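Local coordinates for synaptic vesicle membrane protein VAT-1 homolog-like (Homo sapiens, PDB 4A27), which is probably an oxidoreductase of the quinone oxidoreductase branch of the zinc-containing alcohol dehydrogenase family, possibly binding zinc as some relatives do, at residues E298-L303 with K307-V312; C40-I45 with Q327-R332; V105-K110 with L283-G288; M25-P28 with L33-R36; L18-K23 with W317-V322. All coordinates share one frame; numbering follows the deposited sequence.

Contact 1: residues E298-L303 with K307-V312; sequences EKLIGL and KKIKPV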
# COMPACT_ATOMS: atom_id res chain seq x y z
N GLU A 298 -5.80 -16.84 12.51
CA GLU A 298 -5.52 -18.23 12.20
C GLU A 298 -4.10 -18.42 11.72
O GLU A 298 -3.39 -19.33 12.19
CB GLU A 298 -6.50 -18.77 11.14
CG GLU A 298 -7.90 -18.99 11.69
CD GLU A 298 -8.91 -19.49 10.61
OE1 GLU A 298 -8.50 -19.75 9.45
OE2 GLU A 298 -10.11 -19.64 10.93
N LYS A 299 -3.63 -17.53 10.85
CA LYS A 299 -2.23 -17.55 10.47
C LYS A 299 -1.31 -17.22 11.67
O LYS A 299 -0.29 -17.87 11.86
CB LYS A 299 -1.95 -16.58 9.31
CG LYS A 299 -2.70 -16.91 7.99
CD LYS A 299 -2.49 -15.76 6.95
CE LYS A 299 -3.60 -15.64 5.90
NZ LYS A 299 -3.95 -14.19 5.59
N LEU A 300 -1.63 -16.21 12.49
CA LEU A 300 -0.82 -15.95 13.72
C LEU A 300 -0.72 -17.22 14.61
O LEU A 300 0.35 -17.54 15.12
CB LEU A 300 -1.35 -14.78 14.52
CG LEU A 300 -1.21 -13.42 13.84
CD1 LEU A 300 -1.98 -12.35 14.57
CD2 LEU A 300 0.35 -13.00 13.77
N ILE A 301 -1.82 -17.96 14.76
CA ILE A 301 -1.81 -19.14 15.64
C ILE A 301 -0.97 -20.26 15.03
O ILE A 301 -0.25 -20.99 15.76
CB ILE A 301 -3.24 -19.62 15.99
CG1 ILE A 301 -3.89 -18.69 17.01
CG2 ILE A 301 -3.22 -21.01 16.65
CD1 ILE A 301 -5.38 -19.05 17.23
N GLY A 302 -1.03 -20.40 13.70
CA GLY A 302 -0.16 -21.34 12.96
C GLY A 302 1.32 -21.03 13.22
O GLY A 302 2.05 -21.93 13.57
N LEU A 303 1.71 -19.76 13.13
CA LEU A 303 3.07 -19.34 13.44
C LEU A 303 3.43 -19.61 14.91
O LEU A 303 4.52 -20.13 15.20
CB LEU A 303 3.28 -17.83 13.11
CG LEU A 303 3.26 -17.49 11.62
CD1 LEU A 303 3.38 -15.96 11.41
CD2 LEU A 303 4.38 -18.23 10.86
N LYS A 307 6.31 -22.22 16.64
CA LYS A 307 7.32 -21.60 17.52
C LYS A 307 8.07 -20.50 16.81
O LYS A 307 9.19 -20.20 17.18
CB LYS A 307 8.32 -22.63 18.07
CG LYS A 307 7.71 -23.91 18.58
CD LYS A 307 6.94 -23.67 19.87
CE LYS A 307 6.40 -24.95 20.44
NZ LYS A 307 5.75 -24.66 21.74
N LYS A 308 7.45 -19.88 15.83
CA LYS A 308 8.04 -18.74 15.15
C LYS A 308 7.71 -17.40 15.76
O LYS A 308 8.38 -16.43 15.48
CB LYS A 308 7.65 -18.75 13.69
CG LYS A 308 8.38 -19.90 12.93
CD LYS A 308 7.74 -20.16 11.59
CE LYS A 308 8.55 -21.24 10.76
NZ LYS A 308 9.53 -20.56 9.88
N ILE A 309 6.66 -17.32 16.56
CA ILE A 309 6.36 -16.10 17.28
C ILE A 309 5.94 -16.43 18.71
O ILE A 309 5.49 -17.53 18.99
CB ILE A 309 5.25 -15.25 16.59
CG1 ILE A 309 3.93 -16.01 16.52
CG2 ILE A 309 5.65 -14.72 15.17
CD1 ILE A 309 2.75 -15.04 16.18
N LYS A 310 6.06 -15.45 19.60
CA LYS A 310 5.75 -15.59 21.01
C LYS A 310 5.63 -14.19 21.64
O LYS A 310 6.57 -13.40 21.61
CB LYS A 310 6.85 -16.40 21.71
CG LYS A 310 6.67 -16.57 23.21
CD LYS A 310 7.69 -17.56 23.80
CE LYS A 310 7.24 -18.14 25.15
NZ LYS A 310 6.20 -19.21 25.01
N PRO A 311 4.48 -13.89 22.22
CA PRO A 311 4.29 -12.60 22.85
C PRO A 311 5.31 -12.35 23.96
O PRO A 311 5.69 -13.27 24.66
CB PRO A 311 2.85 -12.66 23.37
CG PRO A 311 2.23 -13.87 22.79
CD PRO A 311 3.28 -14.76 22.29
N VAL A 312 5.78 -11.12 24.05
CA VAL A 312 6.77 -10.70 25.05
C VAL A 312 5.95 -9.98 26.09
O VAL A 312 5.28 -8.99 25.77
CB VAL A 312 7.80 -9.71 24.48
CG1 VAL A 312 8.69 -9.10 25.60
CG2 VAL A 312 8.73 -10.40 23.44
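Lys-307 and Lys-308 turn the chain back over the last turn that holds Leu-303. Lys-307 has a positive phi of 66°, and although its N lies 3.1 Å from Leu-303 O, the angle is too poor for a hydrogen bond. The next amide makes one: Lys-308 N reaches Leu-303 O at 3.0 Å with an N-H...O angle of 158°, the donor tilted somewhat from the carbonyl plane. Positive phi together with this six-to-one bond is the signature of a Schellman motif, here ending helix 290-305. The aliphatic part of Lys-308 stays with the helix, its CD 3.9 Å from Leu-303 CD2, before the chain leads its ammonium away. At Ile-309 the contact turns inward. Its CG1 sits between the backbone N and the carbonyl carbon (chi1 62°), which carries CG1 to 3.9 Å from Leu-303 CB. Beyond it, CD1 comes within 3.6 Å of Leu-300 O and 4.0 Å of Leu-300 CD2, the two side chains meeting nearly at right angles; Phe-127 of helix 124-137 touches both. Farther on, Lys-310 CB is directed away from the helix, its NZ salt-bridged to Glu-119, and Val-312 pairs by backbone with Lys-337.

Contact 2: residues C40-I45 with Q327-R332; sequences CGLNFI and QRIHDR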
# COMPACT_ATOMS: atom_id res chain seq x y z
N CYS A 40 -6.35 -9.59 31.01
CA CYS A 40 -6.69 -8.51 30.13
C CYS A 40 -5.42 -7.79 29.67
O CYS A 40 -4.48 -7.49 30.47
CB CYS A 40 -7.55 -7.45 30.88
SG CYS A 40 -8.77 -8.06 32.10
N GLY A 41 -5.47 -7.37 28.43
CA GLY A 41 -4.41 -6.56 27.83
C GLY A 41 -4.52 -5.10 28.20
O GLY A 41 -5.63 -4.55 28.31
N LEU A 42 -3.39 -4.49 28.49
CA LEU A 42 -3.32 -3.01 28.64
C LEU A 42 -2.80 -2.43 27.34
O LEU A 42 -1.75 -2.87 26.84
CB LEU A 42 -2.39 -2.66 29.78
CG LEU A 42 -3.06 -2.05 31.00
CD1 LEU A 42 -2.67 -2.82 32.21
CD2 LEU A 42 -2.65 -0.58 31.07
N ASN A 43 -3.56 -1.51 26.76
CA ASN A 43 -3.16 -0.87 25.54
C ASN A 43 -3.12 0.63 25.69
O ASN A 43 -3.84 1.22 26.50
CB ASN A 43 -4.11 -1.29 24.40
CG ASN A 43 -4.06 -2.78 24.11
OD1 ASN A 43 -3.16 -3.25 23.43
ND2 ASN A 43 -5.04 -3.56 24.66
N PHE A 44 -2.32 1.28 24.87
CA PHE A 44 -2.20 2.72 24.91
C PHE A 44 -3.55 3.43 24.77
O PHE A 44 -3.78 4.44 25.42
CB PHE A 44 -1.26 3.23 23.82
CG PHE A 44 -0.77 4.61 24.08
CD1 PHE A 44 0.30 4.82 24.95
CD2 PHE A 44 -1.39 5.71 23.48
CE1 PHE A 44 0.77 6.11 25.21
CE2 PHE A 44 -0.93 7.02 23.73
CZ PHE A 44 0.15 7.22 24.60
N ILE A 45 -4.42 2.93 23.90
CA ILE A 45 -5.76 3.48 23.76
C ILE A 45 -6.52 3.58 25.12
O ILE A 45 -7.29 4.54 25.35
CB ILE A 45 -6.56 2.68 22.70
CG1 ILE A 45 -7.87 3.41 22.33
CG2 ILE A 45 -6.89 1.27 23.20
CD1 ILE A 45 -7.66 4.69 21.57
N GLN A 327 0.57 4.16 34.42
CA GLN A 327 1.66 5.10 34.62
C GLN A 327 2.88 4.59 33.93
O GLN A 327 3.59 5.35 33.25
CB GLN A 327 1.95 5.26 36.10
CG GLN A 327 3.05 6.24 36.41
CD GLN A 327 2.63 7.69 36.07
OE1 GLN A 327 1.60 8.16 36.54
NE2 GLN A 327 3.42 8.37 35.22
N ARG A 328 3.15 3.30 34.06
CA ARG A 328 4.33 2.72 33.40
C ARG A 328 4.28 2.83 31.87
O ARG A 328 5.29 3.09 31.22
CB ARG A 328 4.51 1.28 33.87
CG ARG A 328 5.76 0.54 33.32
CD ARG A 328 5.76 -0.85 33.94
NE ARG A 328 6.75 -1.78 33.38
CZ ARG A 328 7.88 -2.14 33.98
NH1 ARG A 328 8.23 -1.61 35.16
NH2 ARG A 328 8.69 -3.01 33.39
N ILE A 329 3.10 2.62 31.28
CA ILE A 329 2.94 2.76 29.83
C ILE A 329 3.12 4.23 29.42
O ILE A 329 3.78 4.53 28.42
CB ILE A 329 1.54 2.32 29.35
CG1 ILE A 329 1.37 0.82 29.51
CG2 ILE A 329 1.32 2.70 27.89
CD1 ILE A 329 -0.04 0.36 29.27
N HIS A 330 2.57 5.15 30.21
CA HIS A 330 2.79 6.57 29.96
C HIS A 330 4.29 6.90 29.99
O HIS A 330 4.76 7.63 29.14
CB HIS A 330 2.03 7.42 30.97
CG HIS A 330 2.31 8.89 30.85
ND1 HIS A 330 1.95 9.64 29.75
CD2 HIS A 330 2.93 9.74 31.70
CE1 HIS A 330 2.32 10.89 29.92
NE2 HIS A 330 2.92 10.98 31.10
N ASP A 331 5.01 6.35 30.96
CA ASP A 331 6.44 6.59 31.14
C ASP A 331 7.32 5.77 30.20
O ASP A 331 8.55 5.81 30.33
CB ASP A 331 6.85 6.27 32.59
CG ASP A 331 6.25 7.25 33.60
OD1 ASP A 331 5.53 8.18 33.20
OD2 ASP A 331 6.51 7.09 34.81
N ARG A 332 6.69 5.01 29.30
CA ARG A 332 7.39 4.22 28.30
C ARG A 332 8.47 3.31 28.89
O ARG A 332 9.52 3.10 28.26
CB ARG A 332 8.00 5.14 27.25
CG ARG A 332 7.00 6.07 26.53
CD ARG A 332 7.75 7.00 25.57
NE ARG A 332 8.92 6.30 25.04
CZ ARG A 332 8.95 5.55 23.94
NH1 ARG A 332 7.87 5.42 23.19
NH2 ARG A 332 10.07 4.94 23.59
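Ile-329 packs against both Leu-42 and Phe-44, its two branches divided between them. CD1 lies 3.9 Å from Leu-42 CB and is modelled only 3.3 Å from Leu-42 CD2, tighter than usual carbon contact; since both Leu-42 torsions are away from staggered values, that shortest separation is doubtful, though the pairing is not. The other branch, CG2, approaches Phe-44 CD1 at 3.8 Å, obliquely to the ring. Phe-44 is brought to it by chi1 -162°, which swings CG opposite the backbone N and carries the ring nearer the helix than its CB direction alone would suggest.

In the next shell, Leu-338 touches both Leu-42 and Ile-329, while Ala-325 and Met-326 pack on Leu-42 from helix 322-330. Leu-42 also pairs by backbone with Leu-338, so strand 337-341 connects Leu-42 with helix 322-330, which precedes that strand in the chain. This C-terminal helix thus packs on the strand-to-helix junction of the GroES-like part, beside strand 337-341 of the same mixed sheet. Asn-43 turns away, its amide held by Lys-337 and Glu-67. Past Ile-329, helix 322-330 ends in a Schellman motif at Arg-332, whose phi is 52° and whose N bonds to Ile-329 O at 3.1 Å. Gln-327 NE2 meets Asp-331 OD1 at 2.9 Å, from above the carboxylate plane.

Nothing polar crosses between the segments: apolar contact alone joins them, setting position by shape rather than by bond direction.

Contact 3: residues V105-K110 with L283-G288; sequences VEFVYK and LLFKQG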
# COMPACT_ATOMS: atom_id res chain seq x y z
N VAL A 105 -19.49 -13.77 18.98
CA VAL A 105 -18.62 -14.88 18.70
C VAL A 105 -17.58 -14.59 17.58
O VAL A 105 -16.53 -15.23 17.54
CB VAL A 105 -19.45 -16.15 18.32
CG1 VAL A 105 -20.05 -15.98 16.91
CG2 VAL A 105 -18.62 -17.42 18.42
N GLU A 106 -17.86 -13.63 16.69
CA GLU A 106 -16.92 -13.34 15.62
C GLU A 106 -15.62 -12.74 16.15
O GLU A 106 -14.63 -12.76 15.44
CB GLU A 106 -17.50 -12.51 14.46
CG GLU A 106 -18.05 -11.16 14.81
CD GLU A 106 -19.52 -11.19 15.19
OE1 GLU A 106 -20.05 -12.29 15.55
OE2 GLU A 106 -20.15 -10.10 15.16
N PHE A 107 -15.63 -12.24 17.39
CA PHE A 107 -14.44 -11.67 18.01
C PHE A 107 -13.70 -12.60 18.98
O PHE A 107 -12.84 -12.16 19.74
CB PHE A 107 -14.80 -10.38 18.71
CG PHE A 107 -15.51 -9.42 17.85
CD1 PHE A 107 -14.95 -9.01 16.64
CD2 PHE A 107 -16.75 -8.94 18.24
CE1 PHE A 107 -15.62 -8.09 15.83
CE2 PHE A 107 -17.44 -8.04 17.44
CZ PHE A 107 -16.89 -7.61 16.24
N VAL A 108 -14.02 -13.88 18.93
CA VAL A 108 -13.47 -14.84 19.87
C VAL A 108 -12.64 -15.87 19.15
O VAL A 108 -13.00 -16.31 18.07
CB VAL A 108 -14.60 -15.56 20.69
CG1 VAL A 108 -13.98 -16.48 21.72
CG2 VAL A 108 -15.49 -14.54 21.36
N TYR A 109 -11.54 -16.28 19.77
CA TYR A 109 -10.62 -17.21 19.12
C TYR A 109 -10.14 -18.19 20.13
O TYR A 109 -9.72 -17.82 21.22
CB TYR A 109 -9.42 -16.49 18.49
CG TYR A 109 -9.81 -15.21 17.84
CD1 TYR A 109 -10.24 -15.16 16.53
CD2 TYR A 109 -9.78 -14.02 18.55
CE1 TYR A 109 -10.62 -13.96 15.95
CE2 TYR A 109 -10.16 -12.85 17.99
CZ TYR A 109 -10.62 -12.81 16.70
OH TYR A 109 -10.97 -11.59 16.13
N LYS A 110 -10.21 -19.46 19.76
CA LYS A 110 -9.75 -20.54 20.60
C LYS A 110 -8.26 -20.48 20.66
O LYS A 110 -7.61 -20.26 19.65
CB LYS A 110 -10.14 -21.88 19.97
CG LYS A 110 -11.62 -22.13 19.94
CD LYS A 110 -11.88 -23.56 19.53
CE LYS A 110 -13.34 -23.93 19.60
NZ LYS A 110 -13.54 -25.35 19.19
N LEU A 283 -11.60 -1.16 12.50
CA LEU A 283 -11.75 -2.23 11.53
C LEU A 283 -12.69 -3.29 12.07
O LEU A 283 -13.54 -3.81 11.33
CB LEU A 283 -10.39 -2.87 11.19
CG LEU A 283 -10.23 -3.69 9.92
CD1 LEU A 283 -10.65 -2.90 8.67
CD2 LEU A 283 -8.76 -4.17 9.77
N LEU A 284 -12.55 -3.59 13.37
CA LEU A 284 -13.36 -4.59 14.05
C LEU A 284 -14.83 -4.17 14.30
O LEU A 284 -15.75 -4.89 13.92
CB LEU A 284 -12.75 -4.95 15.39
CG LEU A 284 -11.47 -5.77 15.30
CD1 LEU A 284 -10.75 -5.72 16.64
CD2 LEU A 284 -11.76 -7.19 14.84
N PHE A 285 -15.00 -3.02 14.92
CA PHE A 285 -16.25 -2.65 15.57
C PHE A 285 -17.05 -1.59 14.80
O PHE A 285 -18.19 -1.38 15.15
CB PHE A 285 -15.98 -2.12 16.99
CG PHE A 285 -15.39 -3.14 17.92
CD1 PHE A 285 -15.96 -4.40 18.06
CD2 PHE A 285 -14.26 -2.84 18.66
CE1 PHE A 285 -15.40 -5.35 18.93
CE2 PHE A 285 -13.72 -3.78 19.55
CZ PHE A 285 -14.28 -5.03 19.66
N LYS A 286 -16.44 -0.93 13.81
CA LYS A 286 -17.12 0.06 12.95
C LYS A 286 -17.21 -0.35 11.48
O LYS A 286 -18.19 0.01 10.81
CB LYS A 286 -16.43 1.42 13.00
CG LYS A 286 -16.31 1.99 14.36
CD LYS A 286 -15.82 3.43 14.31
CE LYS A 286 -15.60 3.99 15.71
NZ LYS A 286 -15.04 5.36 15.70
N GLN A 287 -16.20 -1.05 10.96
CA GLN A 287 -16.12 -1.32 9.54
C GLN A 287 -16.42 -2.77 9.17
O GLN A 287 -16.45 -3.10 8.00
CB GLN A 287 -14.74 -0.92 9.03
CG GLN A 287 -14.54 0.59 9.04
CD GLN A 287 -13.07 0.97 9.13
OE1 GLN A 287 -12.19 0.14 8.92
NE2 GLN A 287 -12.79 2.24 9.48
N GLY A 288 -16.62 -3.64 10.15
CA GLY A 288 -17.18 -4.95 9.87
C GLY A 288 -16.22 -5.98 9.31
O GLY A 288 -16.66 -6.93 8.63
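Phe-107 and Phe-285 form the tight part of this contact, a T-shaped (edge-to-face) pair with centroids 5.0 Å apart and planes at 70°. The edge belongs to Phe-285: its CE1 stands over one face of Phe-107, offset toward the rim, 3.7 Å from CE2 of Phe-107. The opposite face of that ring is covered over its centre by Glu-106 CG, so the phenyl group is sandwiched. Leu-284 adds a second approach, its CD2 4.1 Å from Phe-107 CE1, while Leu-284 O comes obliquely to within 3.7 Å of the same CE1. The edge ring is itself backed by its neighbour, Leu-284 CB lying 4.0 Å above the centre of a Phe-285 face. Replacing Phe-107 by an alanine would probably open a gap beside Leu-284 and leave the Phe-285 edge without the face it meets.

Packing slackens around this cluster. Tyr-109 OH stays 4.7 Å from Leu-284 CD2, and the tyrosine packs instead on helix 290-305. Lys-286 and Gly-288 are exposed, whereas Gln-287 turns to the second subunit, where its OE1 bonds to Asn-272 of that subunit.

Helix 280-285 follows strand 274-278, the last of a six-stranded parallel sheet of order 3-2-1-4-5-6; the pair thus joins the GroES-like domain to the Rossmann-fold domain, the two-domain plan of medium-chain dehydrogenases.

Contact 4: residues M25-P28 with L33-R36; sequences MPEP and LKIR. With EDO (1,2-ethanediol), chain D.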
# COMPACT_ATOMS: atom_id res chain seq x y z
N MET A 25 -23.49 -9.23 36.55
CA MET A 25 -22.86 -10.11 35.60
C MET A 25 -23.68 -10.07 34.29
O MET A 25 -24.89 -10.24 34.33
CB MET A 25 -22.84 -11.53 36.14
CG MET A 25 -21.83 -12.40 35.43
SD MET A 25 -21.69 -13.98 36.25
CE MET A 25 -20.92 -13.42 37.77
N PRO A 26 -23.04 -9.84 33.13
CA PRO A 26 -23.82 -9.88 31.90
C PRO A 26 -24.15 -11.33 31.49
O PRO A 26 -23.50 -12.26 31.95
CB PRO A 26 -22.90 -9.21 30.88
CG PRO A 26 -21.53 -9.51 31.38
CD PRO A 26 -21.62 -9.54 32.88
N GLU A 27 -25.18 -11.51 30.67
CA GLU A 27 -25.51 -12.82 30.12
C GLU A 27 -25.46 -12.73 28.60
O GLU A 27 -25.71 -11.67 28.03
CB GLU A 27 -26.90 -13.31 30.60
CG GLU A 27 -26.97 -13.73 32.08
CD GLU A 27 -26.05 -14.91 32.43
OE1 GLU A 27 -25.82 -15.80 31.58
OE2 GLU A 27 -25.54 -14.96 33.57
N PRO A 28 -25.11 -13.84 27.93
CA PRO A 28 -24.88 -13.82 26.49
C PRO A 28 -26.16 -13.71 25.66
O PRO A 28 -27.08 -14.50 25.85
CB PRO A 28 -24.17 -15.16 26.23
CG PRO A 28 -24.68 -16.05 27.28
CD PRO A 28 -24.79 -15.16 28.50
N LEU A 33 -20.89 -15.15 23.31
CA LEU A 33 -20.60 -16.05 24.41
C LEU A 33 -20.13 -15.29 25.64
O LEU A 33 -19.82 -14.10 25.57
CB LEU A 33 -19.67 -17.21 24.00
CG LEU A 33 -18.39 -16.92 23.24
CD1 LEU A 33 -17.36 -16.51 24.26
CD2 LEU A 33 -17.92 -18.11 22.43
N LYS A 34 -20.17 -15.99 26.77
CA LYS A 34 -19.82 -15.46 28.07
C LYS A 34 -18.48 -16.04 28.46
O LYS A 34 -18.29 -17.27 28.40
CB LYS A 34 -20.89 -15.89 29.08
CG LYS A 34 -20.71 -15.34 30.49
CD LYS A 34 -21.76 -15.99 31.43
CE LYS A 34 -21.62 -15.58 32.89
NZ LYS A 34 -22.74 -16.14 33.74
N ILE A 35 -17.56 -15.16 28.86
CA ILE A 35 -16.18 -15.52 29.16
C ILE A 35 -15.84 -15.16 30.60
O ILE A 35 -16.06 -14.01 31.04
CB ILE A 35 -15.12 -14.79 28.21
CG1 ILE A 35 -15.28 -15.22 26.76
CG2 ILE A 35 -13.69 -15.12 28.70
CD1 ILE A 35 -14.42 -14.46 25.72
N ARG A 36 -15.31 -16.14 31.31
CA ARG A 36 -14.79 -15.96 32.67
C ARG A 36 -13.35 -15.50 32.47
O ARG A 36 -12.53 -16.29 32.02
CB ARG A 36 -14.88 -17.29 33.44
CG ARG A 36 -14.15 -17.36 34.80
CD ARG A 36 -14.73 -16.45 35.86
NE ARG A 36 -15.97 -17.05 36.38
CZ ARG A 36 -16.56 -16.73 37.52
NH1 ARG A 36 -16.06 -15.79 38.32
NH2 ARG A 36 -17.68 -17.36 37.86
C1 EDO D . -11.13 -16.33 39.42
O1 EDO D . -11.11 -16.51 37.99
C2 EDO D . -11.66 -14.95 39.83
O2 EDO D . -12.92 -14.69 39.17
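The ammonium of Lys-34, salt-bridged to Glu-27, has the sulfur of Met-25 close beside it, in packing contact and not hydrogen-bonded. NZ donates to Glu-27 OE2 at 3.0 Å, on the syn side of the carboxylate and 30° out of its plane. Met-25 SD stands 3.5 Å from the same NZ and 3.7 Å from Lys-34 CE, the methionine crossing the lysine nearly at right angles. Full extension puts the charge there: with chi1 at -177° and every later torsion close to trans, Lys-34 spans from the strand to the loop. Glu-27 reaches it differently, its CB directed away from the strand but a bend at chi2 returning the carboxylate.

Lower down, the lysine stem is flanked by proline, Pro-28 CD lying 4.0 Å from Lys-34 CB, while Pro-26 O approaches CE at 3.9 Å. Lys-34 is buried as a whole, so the nearby Glu-27 charge, with a long, weak ion pair to Glu-73 besides, probably offsets the cost of its ammonium.

Arg-36 stands apart. Its NH1 makes a weak bond of 3.4 Å to O2 of an ethanediol, met at the guanidinium edge and probably left from crystallisation, whereas its NE forms a salt bridge with Glu-73.

Leading from strand 18-23, the loop folds over strand 32-42, the first of the GroES-like region, which lies between strands 67-75 and 100-104 here; Val-100 and Cys-102 of the latter also touch Lys-34.

Contact 5: residues L18-K23 with W317-V322; sequences LRLFRK and WALEEV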
# COMPACT_ATOMS: atom_id res chain seq x y z
N LEU A 18 -10.12 6.06 38.13
CA LEU A 18 -10.26 4.59 38.07
C LEU A 18 -10.42 3.95 39.46
O LEU A 18 -9.66 4.21 40.40
CB LEU A 18 -9.05 3.93 37.36
CG LEU A 18 -8.87 4.08 35.85
CD1 LEU A 18 -7.46 3.71 35.43
CD2 LEU A 18 -9.92 3.29 35.02
N ARG A 19 -11.43 3.10 39.60
CA ARG A 19 -11.74 2.48 40.89
C ARG A 19 -12.27 1.05 40.69
O ARG A 19 -12.71 0.70 39.60
CB ARG A 19 -12.79 3.36 41.60
CG ARG A 19 -12.37 4.81 41.91
CD ARG A 19 -13.55 5.77 42.18
NE ARG A 19 -14.34 5.46 43.38
CZ ARG A 19 -14.06 5.87 44.63
NH1 ARG A 19 -13.00 6.63 44.90
NH2 ARG A 19 -14.86 5.51 45.62
N LEU A 20 -12.23 0.22 41.73
CA LEU A 20 -12.84 -1.10 41.66
C LEU A 20 -14.27 -1.04 42.19
O LEU A 20 -14.56 -0.28 43.12
CB LEU A 20 -12.02 -2.13 42.45
CG LEU A 20 -10.85 -2.67 41.62
CD1 LEU A 20 -9.75 -3.18 42.55
CD2 LEU A 20 -11.34 -3.76 40.64
N PHE A 21 -15.16 -1.83 41.59
CA PHE A 21 -16.55 -1.88 41.99
C PHE A 21 -17.28 -3.12 41.55
O PHE A 21 -16.76 -3.92 40.79
CB PHE A 21 -17.22 -0.66 41.39
CG PHE A 21 -16.86 0.57 42.11
CD1 PHE A 21 -16.99 0.63 43.50
CD2 PHE A 21 -16.28 1.64 41.46
CE1 PHE A 21 -16.60 1.73 44.19
CE2 PHE A 21 -15.89 2.76 42.17
CZ PHE A 21 -16.05 2.80 43.53
N ARG A 22 -18.50 -3.28 42.04
CA ARG A 22 -19.26 -4.47 41.74
C ARG A 22 -20.26 -4.17 40.67
O ARG A 22 -20.73 -3.06 40.59
CB ARG A 22 -19.98 -4.96 42.98
CG ARG A 22 -19.01 -5.50 44.02
CD ARG A 22 -18.95 -7.03 43.95
NE ARG A 22 -17.91 -7.56 44.83
CZ ARG A 22 -17.38 -8.76 44.67
NH1 ARG A 22 -17.78 -9.57 43.69
NH2 ARG A 22 -16.42 -9.15 45.50
N LYS A 23 -20.57 -5.17 39.86
CA LYS A 23 -21.41 -4.98 38.71
C LYS A 23 -22.28 -6.20 38.44
O LYS A 23 -21.90 -7.32 38.77
CB LYS A 23 -20.49 -4.71 37.54
CG LYS A 23 -21.13 -4.41 36.21
CD LYS A 23 -20.15 -3.73 35.27
CE LYS A 23 -20.84 -3.08 34.08
NZ LYS A 23 -21.91 -3.95 33.52
N TRP A 317 -0.07 -7.39 36.57
CA TRP A 317 -0.61 -6.51 37.56
C TRP A 317 -1.94 -6.99 38.11
O TRP A 317 -2.79 -7.50 37.36
CB TRP A 317 -0.83 -5.14 36.89
CG TRP A 317 0.40 -4.61 36.30
CD1 TRP A 317 0.93 -4.95 35.07
CD2 TRP A 317 1.34 -3.75 36.92
NE1 TRP A 317 2.12 -4.30 34.88
CE2 TRP A 317 2.40 -3.56 36.00
CE3 TRP A 317 1.40 -3.10 38.15
CZ2 TRP A 317 3.49 -2.73 36.28
CZ3 TRP A 317 2.47 -2.29 38.44
CH2 TRP A 317 3.50 -2.08 37.49
N ALA A 318 -2.14 -6.76 39.41
CA ALA A 318 -3.43 -7.01 40.06
C ALA A 318 -4.48 -6.03 39.51
O ALA A 318 -4.12 -4.97 39.01
CB ALA A 318 -3.31 -6.82 41.62
N LEU A 319 -5.75 -6.38 39.61
CA LEU A 319 -6.82 -5.43 39.24
C LEU A 319 -6.72 -4.12 40.02
O LEU A 319 -7.02 -3.05 39.49
CB LEU A 319 -8.21 -6.01 39.45
CG LEU A 319 -8.83 -6.98 38.44
CD1 LEU A 319 -10.19 -7.26 38.97
CD2 LEU A 319 -8.93 -6.38 37.03
N GLU A 320 -6.29 -4.20 41.28
CA GLU A 320 -6.09 -3.02 42.12
C GLU A 320 -4.94 -2.14 41.63
O GLU A 320 -4.80 -1.01 42.10
CB GLU A 320 -5.76 -3.43 43.58
CG GLU A 320 -6.94 -3.88 44.45
CD GLU A 320 -7.39 -5.31 44.23
OE1 GLU A 320 -6.82 -6.01 43.36
OE2 GLU A 320 -8.35 -5.74 44.91
N GLU A 321 -4.09 -2.67 40.76
CA GLU A 321 -2.84 -1.98 40.38
C GLU A 321 -2.90 -1.33 38.99
O GLU A 321 -1.87 -1.00 38.42
CB GLU A 321 -1.65 -2.95 40.48
CG GLU A 321 -1.27 -3.38 41.92
CD GLU A 321 -0.40 -4.64 42.02
OE1 GLU A 321 -0.33 -5.45 41.04
OE2 GLU A 321 0.21 -4.86 43.11
N VAL A 322 -4.10 -1.16 38.45
CA VAL A 322 -4.26 -0.63 37.09
C VAL A 322 -3.68 0.79 36.90
O VAL A 322 -3.14 1.11 35.83
CB VAL A 322 -5.74 -0.71 36.61
CG1 VAL A 322 -5.86 -0.27 35.15
CG2 VAL A 322 -6.24 -2.10 36.71
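Leu-18 begins the contact with a light touch, its CD1 4.3 Å from Val-322 CG1 at the start of helix 322-330. Two residues on, Leu-20 is the main link, each of its methyl groups facing a different residue of the short 3-10 segment. CD2 meets Leu-319 CB and CD1, each at 4.0 Å, the leucines crossing at about a right angle. CD1 lies 3.5 Å from Glu-320 CG and 3.6 Å from Glu-320 CD, against the end of the stem and the carboxylate carbon. A bend at chi2 (80°) folds this stem, and Glu-320 OE2 continues to a salt bridge with Arg-5 of strand 4-9, the partner of strand 18-23 in its two-stranded sheet. Exchanging Leu-20 for a serine would probably leave Leu-319 and the Glu-320 CG methylene without their apolar cover on this side. Because no hydrogen bond crosses between the two segments, the hairpin strand rests here mainly on apolar contact with Leu-319, Val-322 and that methylene, with the charged Glu-320 end supplying a polar tie through its sister strand.

Overall arrangement
Along the chain, contact 4 is local and lies inside the long loop closed by contact 5; contacts 5 and 2 alternate their segments, joining the N-terminal strands to the C-terminal region twice. Contacts 3 and 1 follow in series inside both long loops. Strand 32-42 serves contacts 2 and 4, whose centres are 26 Å apart. Contact 3 touches contact 4 through Val-105 and Val-108 on Leu-33, and contact 1 through Lys-110 on Ile-301. Contacts 2 and 5, with centres 15 Å apart, meet where Arg-328 packs on Trp-317. Contacts 1 and 2 lie on opposite sides of the chain's centre. The C-terminal region thus returns to the N-terminal domain, while contact 3 bridges to the Rossmann-fold domain.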